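Local coordinates for putative antioxidant defense protein Mlr4105 (Mesorhizobium loti, PDB 3C1L) that probably works in antioxidant defence as a peroxiredoxin-like oxidoreductase of the AhpD-like class, at residues 67-72 and 117-122; 144-147 and 151-154. All blocks are in the same frame, centred on the assembly; numbering follows the deposited sequence.

Both contacts join helices of an all-helical chain, and they share no helix. Contact 1 sets helix 67-80 beside helix 118-132 and is partly buried. Contact 2 links helix 139-147 to the start of helix 152-175 across a short turn and lies at the surface, where a second subunit reaches it. Each pairs an arginine with an aspartate and includes a helix start held by a capping box. Contact 1 adds a bridging water and selenomethionine packing. Contact 2 is almost wholly ionic. Their centres are about 13 Å apart, and they meet where Ala122 O packs against Leu145 CD2 at 3.5 Å.

Contact 1: 67-72 and 117-122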
loop_
_atom_site.group_PDB
_atom_site.type_symbol
_atom_site.label_atom_id
_atom_site.label_comp_id
_atom_site.label_asym_id
_atom_site.label_seq_id
_atom_site.Cartn_x
_atom_site.Cartn_y
_atom_site.Cartn_z
ATOM N N LYS B 67 28.324 12.179 12.051
ATOM C CA LYS B 67 28.451 11.039 11.160
ATOM C C LYS B 67 27.469 9.940 11.582
ATOM O O LYS B 67 26.980 9.227 10.743
ATOM C CB LYS B 67 29.903 10.526 11.057
ATOM C CG LYS B 67 30.877 11.573 10.511
ATOM C CD LYS B 67 32.270 11.014 10.109
ATOM C CE LYS B 67 32.703 9.789 10.922
ATOM N NZ LYS B 67 34.133 9.342 10.651
ATOM N N LEU B 68 27.196 9.827 12.885
ATOM C CA LEU B 68 26.317 8.782 13.398
ATOM C C LEU B 68 24.860 9.048 13.013
ATOM O O LEU B 68 24.156 8.110 12.674
ATOM C CB LEU B 68 26.496 8.615 14.924
ATOM C CG LEU B 68 25.421 7.821 15.683
ATOM C CD1 LEU B 68 25.458 6.339 15.308
ATOM C CD2 LEU B 68 25.579 7.965 17.186
ATOM N N ASP B 69 24.424 10.312 13.046
ATOM C CA ASP B 69 23.080 10.695 12.590
ATOM C C ASP B 69 22.803 10.241 11.167
ATOM O O ASP B 69 21.721 9.703 10.848
ATOM C CB ASP B 69 22.899 12.234 12.596
ATOM C CG ASP B 69 22.721 12.817 13.983
ATOM O OD1 ASP B 69 22.297 12.129 14.965
ATOM O OD2 ASP B 69 23.023 14.022 14.091
ATOM N N ARG B 70 23.769 10.501 10.301
ATOM C CA ARG B 70 23.697 10.117 8.885
ATOM C C ARG B 70 23.713 8.600 8.664
ATOM O O ARG B 70 22.910 8.111 7.900
ATOM C CB ARG B 70 24.773 10.834 8.071
ATOM C CG ARG B 70 24.557 12.327 8.003
ATOM C CD ARG B 70 25.715 13.020 7.364
ATOM N NE ARG B 70 26.742 13.421 8.324
ATOM C CZ ARG B 70 27.891 13.991 8.017
ATOM N NH1 ARG B 70 28.263 14.149 6.758
ATOM N NH2 ARG B 70 28.704 14.367 8.998
ATOM N N GLU B 71 24.580 7.858 9.378
ATOM C CA GLU B 71 24.484 6.388 9.399
ATOM C C GLU B 71 23.132 5.905 9.956
ATOM O O GLU B 71 22.646 4.839 9.549
ATOM C CB GLU B 71 25.609 5.755 10.209
ATOM C CG GLU B 71 26.989 5.983 9.640
ATOM C CD GLU B 71 27.313 5.122 8.405
ATOM O OE1 GLU B 71 26.449 4.331 7.958
ATOM O OE2 GLU B 71 28.434 5.243 7.877
HETATM N N MSE B 72 22.518 6.646 10.878
HETATM C CA MSE B 72 21.162 6.288 11.383
HETATM C C MSE B 72 20.110 6.497 10.339
HETATM O O MSE B 72 19.184 5.686 10.199
HETATM C CB MSE B 72 20.754 7.079 12.644
HETATM C CG MSE B 72 21.365 6.537 13.931
HETATM SE SE MSE B 72 20.927 7.575 15.569
HETATM C CE MSE B 72 19.158 8.070 15.265
ATOM N N SER B 117 16.511 10.989 21.184
ATOM C CA SER B 117 16.080 12.369 21.465
ATOM C C SER B 117 14.963 12.750 20.472
ATOM O O SER B 117 14.801 12.069 19.433
ATOM C CB SER B 117 17.265 13.326 21.322
ATOM O OG SER B 117 17.700 13.369 19.972
ATOM N N PRO B 118 14.168 13.801 20.793
ATOM C CA PRO B 118 13.183 14.423 19.892
ATOM C C PRO B 118 13.801 14.810 18.555
ATOM O O PRO B 118 13.231 14.541 17.529
ATOM C CB PRO B 118 12.731 15.672 20.689
ATOM C CG PRO B 118 12.777 15.241 22.058
ATOM C CD PRO B 118 14.037 14.355 22.157
ATOM N N ARG B 119 15.017 15.361 18.584
ATOM C CA ARG B 119 15.772 15.696 17.377
ATOM C C ARG B 119 15.963 14.471 16.460
ATOM O O ARG B 119 15.680 14.531 15.233
ATOM C CB ARG B 119 17.126 16.240 17.787
ATOM C CG ARG B 119 18.057 16.635 16.672
ATOM C CD ARG B 119 19.446 16.845 17.218
ATOM N NE ARG B 119 20.483 16.588 16.241
ATOM C CZ ARG B 119 20.992 17.504 15.418
ATOM N NH1 ARG B 119 20.563 18.759 15.418
ATOM N NH2 ARG B 119 21.939 17.150 14.569
ATOM N N GLN B 120 16.438 13.369 17.033
ATOM C CA GLN B 120 16.679 12.136 16.257
ATOM C C GLN B 120 15.394 11.507 15.729
ATOM O O GLN B 120 15.347 11.032 14.596
ATOM C CB GLN B 120 17.431 11.109 17.086
ATOM C CG GLN B 120 18.877 11.499 17.406
ATOM C CD GLN B 120 19.465 10.648 18.543
ATOM O OE1 GLN B 120 18.784 10.290 19.496
ATOM N NE2 GLN B 120 20.745 10.350 18.445
ATOM N N THR B 121 14.359 11.500 16.566
ATOM C CA THR B 121 13.028 11.105 16.160
ATOM C C THR B 121 12.506 11.958 14.976
ATOM O O THR B 121 11.984 11.409 14.028
ATOM C CB THR B 121 12.055 11.128 17.352
ATOM O OG1 THR B 121 12.559 10.257 18.370
ATOM C CG2 THR B 121 10.631 10.698 16.974
ATOM N N ALA B 122 12.605 13.274 15.041
ATOM C CA ALA B 122 12.082 14.112 13.987
ATOM C C ALA B 122 12.767 13.846 12.641
ATOM O O ALA B 122 12.124 13.829 11.598
ATOM C CB ALA B 122 12.167 15.590 14.369
HETATM O O HOH W 1 21.668 14.064 16.846
#
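Asp69 and Arg119 carry the polar part of this contact. Arg119 NH2 gives a weak but nearly straight bond to Asp69 OD2 at 3.3 Å, as part of a salt bridge. A water reinforces the pair. It donates to Asp69 OD1 at 2.8 Å and accepts from Arg119 NE at 2.9 Å. OD2 and the water both lie at the edge of the guanidinium, in its plane. The carboxylate is turned 42° from that plane. Arg119 reaches across because CG is anti to the backbone N (chi1 180°) and the chain is extended as far as NE. NH2 also donates to Gly64 O, which fixes the group further.

The packing part is Met72, a selenomethionine, against Gln120. The two side chains cross at about a right angle. Met72 CE lies 3.9 Å from Gln120 CB, and SE is 4.0 Å from Gln120 NE2.

Capping starts helix 118-132. Gln120 N donates to Ser117 OG at 3.2 Å, and Ser117 N donates to Gln120 OE1 at 2.9 Å. The amide oxygen of Gln120 is thus used within its own segment.

The axes of the short helical segments 67-72 and 118-122 cross at -39° and come within 11.4 Å. This is side-chain-mediated helix packing within the all-helical AhpD-like fold, with a capping box beside it.

Contact 2: 144-147 and 151-154; sequences ALRK and SDRD
Helix 139-147 leads through a short turn into helix 152-175, and the closest alpha carbons across the two segments, those of Arg146 and Ser151, are 6.5 Å apart. Two consecutive helices are thus joined by a short loop, with a capping box at the start of the second.

Arg146 and Asp152 bridge the loop with their side chains. The guanidinium grips the carboxylate side-on, with NE and NH2 both bonding to the same oxygen. Arg146 NE lies 3.0 Å from Asp152 OD1 and meets its syn lone pair. Arg146 NH2 lies 3.2 Å from Asp152 OD1. Neither bond is straight, at 139° and 135°. NH2 adds a weak bond to Asp152 OD2. The carboxylate is turned 50° from the guanidinium plane, so the two groups are far from a flat, two-by-two pairing. Arg146 extends from CG to NE, and this carries its head over to the start of the next helix.

Each partner has another tie. Arg146 NH1 forms a salt bridge with Glu139, at the start of its own helix. Asp152 OD2 accepts from Asp10 N of the second subunit, so the aspartate joins this helix start to the subunit interface. Ala8 and Leu9 of that subunit pack against Arg146 and Asp152. The negative charge of Asp152 at the first turn of a helix would probably suit the helix dipole.

The capping box closes the backbone of that turn. Asp154 N donates to Ser151 OG at 2.9 Å. In return Ser151 N donates to Asp154 OD2, also at 2.9 Å, along a nearly straight line that meets the oxygen from above the carboxylate plane.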
loop_
_atom_site.group_PDB
_atom_site.type_symbol
_atom_site.label_atom_id
_atom_site.label_comp_id
_atom_site.label_asym_id
_atom_site.label_seq_id
_atom_site.Cartn_x
_atom_site.Cartn_y
_atom_site.Cartn_z
ATOM N N ALA B 144 8.127 20.906 10.802
ATOM C CA ALA B 144 8.360 20.016 11.954
ATOM C C ALA B 144 9.870 19.781 12.200
ATOM O O ALA B 144 10.291 19.762 13.346
ATOM C CB ALA B 144 7.601 18.710 11.783
ATOM N N LEU B 145 10.693 19.667 11.154
ATOM C CA LEU B 145 12.145 19.588 11.342
ATOM C C LEU B 145 12.670 20.878 11.971
ATOM O O LEU B 145 13.549 20.844 12.870
ATOM C CB LEU B 145 12.905 19.320 10.027
ATOM C CG LEU B 145 12.789 17.898 9.446
ATOM C CD1 LEU B 145 13.420 17.744 8.012
ATOM C CD2 LEU B 145 13.344 16.891 10.386
ATOM N N ARG B 146 12.184 22.022 11.499
ATOM C CA ARG B 146 12.561 23.293 12.119
ATOM C C ARG B 146 12.200 23.393 13.589
ATOM O O ARG B 146 13.004 23.866 14.374
ATOM C CB ARG B 146 11.986 24.471 11.391
ATOM C CG ARG B 146 12.539 24.678 10.013
ATOM C CD ARG B 146 12.181 26.058 9.556
ATOM N NE ARG B 146 12.511 26.207 8.159
ATOM C CZ ARG B 146 11.690 25.963 7.150
ATOM N NH1 ARG B 146 10.409 25.636 7.344
ATOM N NH2 ARG B 146 12.144 26.101 5.927
ATOM N N LYS B 147 11.017 22.929 13.970
ATOM C CA LYS B 147 10.647 22.827 15.402
ATOM C C LYS B 147 11.615 21.932 16.206
ATOM O O LYS B 147 11.772 22.125 17.406
ATOM C CB LYS B 147 9.220 22.263 15.576
ATOM C CG LYS B 147 8.187 23.131 15.011
ATOM C CD LYS B 147 6.764 22.681 15.355
ATOM C CE LYS B 147 5.779 23.506 14.507
ATOM N NZ LYS B 147 4.330 23.316 14.847
ATOM N N SER B 151 18.422 23.509 10.863
ATOM C CA SER B 151 18.531 24.646 9.928
ATOM C C SER B 151 18.088 24.190 8.558
ATOM O O SER B 151 17.962 23.002 8.304
ATOM C CB SER B 151 19.968 25.117 9.815
ATOM O OG SER B 151 20.732 24.091 9.202
ATOM N N ASP B 152 17.882 25.122 7.642
ATOM C CA ASP B 152 17.592 24.711 6.260
ATOM C C ASP B 152 18.739 23.900 5.626
ATOM O O ASP B 152 18.498 22.970 4.830
ATOM C CB ASP B 152 17.183 25.930 5.428
ATOM C CG ASP B 152 15.739 26.361 5.735
ATOM O OD1 ASP B 152 15.177 25.871 6.759
ATOM O OD2 ASP B 152 15.164 27.171 4.974
ATOM N N ARG B 153 19.982 24.208 5.984
ATOM C CA ARG B 153 21.089 23.397 5.501
ATOM C C ARG B 153 21.050 21.969 6.093
ATOM O O ARG B 153 21.290 21.003 5.371
ATOM C CB ARG B 153 22.399 24.097 5.710
ATOM C CG ARG B 153 23.616 23.331 5.229
ATOM C CD ARG B 153 23.490 22.612 3.824
ATOM N NE ARG B 153 24.345 21.433 3.866
ATOM C CZ ARG B 153 25.682 21.482 3.949
ATOM N NH1 ARG B 153 26.302 22.650 3.898
ATOM N NH2 ARG B 153 26.407 20.345 4.046
ATOM N N ASP B 154 20.640 21.828 7.357
ATOM C CA ASP B 154 20.425 20.502 7.942
ATOM C C ASP B 154 19.319 19.724 7.249
ATOM O O ASP B 154 19.435 18.511 7.035
ATOM C CB ASP B 154 20.027 20.602 9.408
ATOM C CG ASP B 154 21.080 21.291 10.280
ATOM O OD1 ASP B 154 22.284 21.339 9.888
ATOM O OD2 ASP B 154 20.672 21.794 11.375
#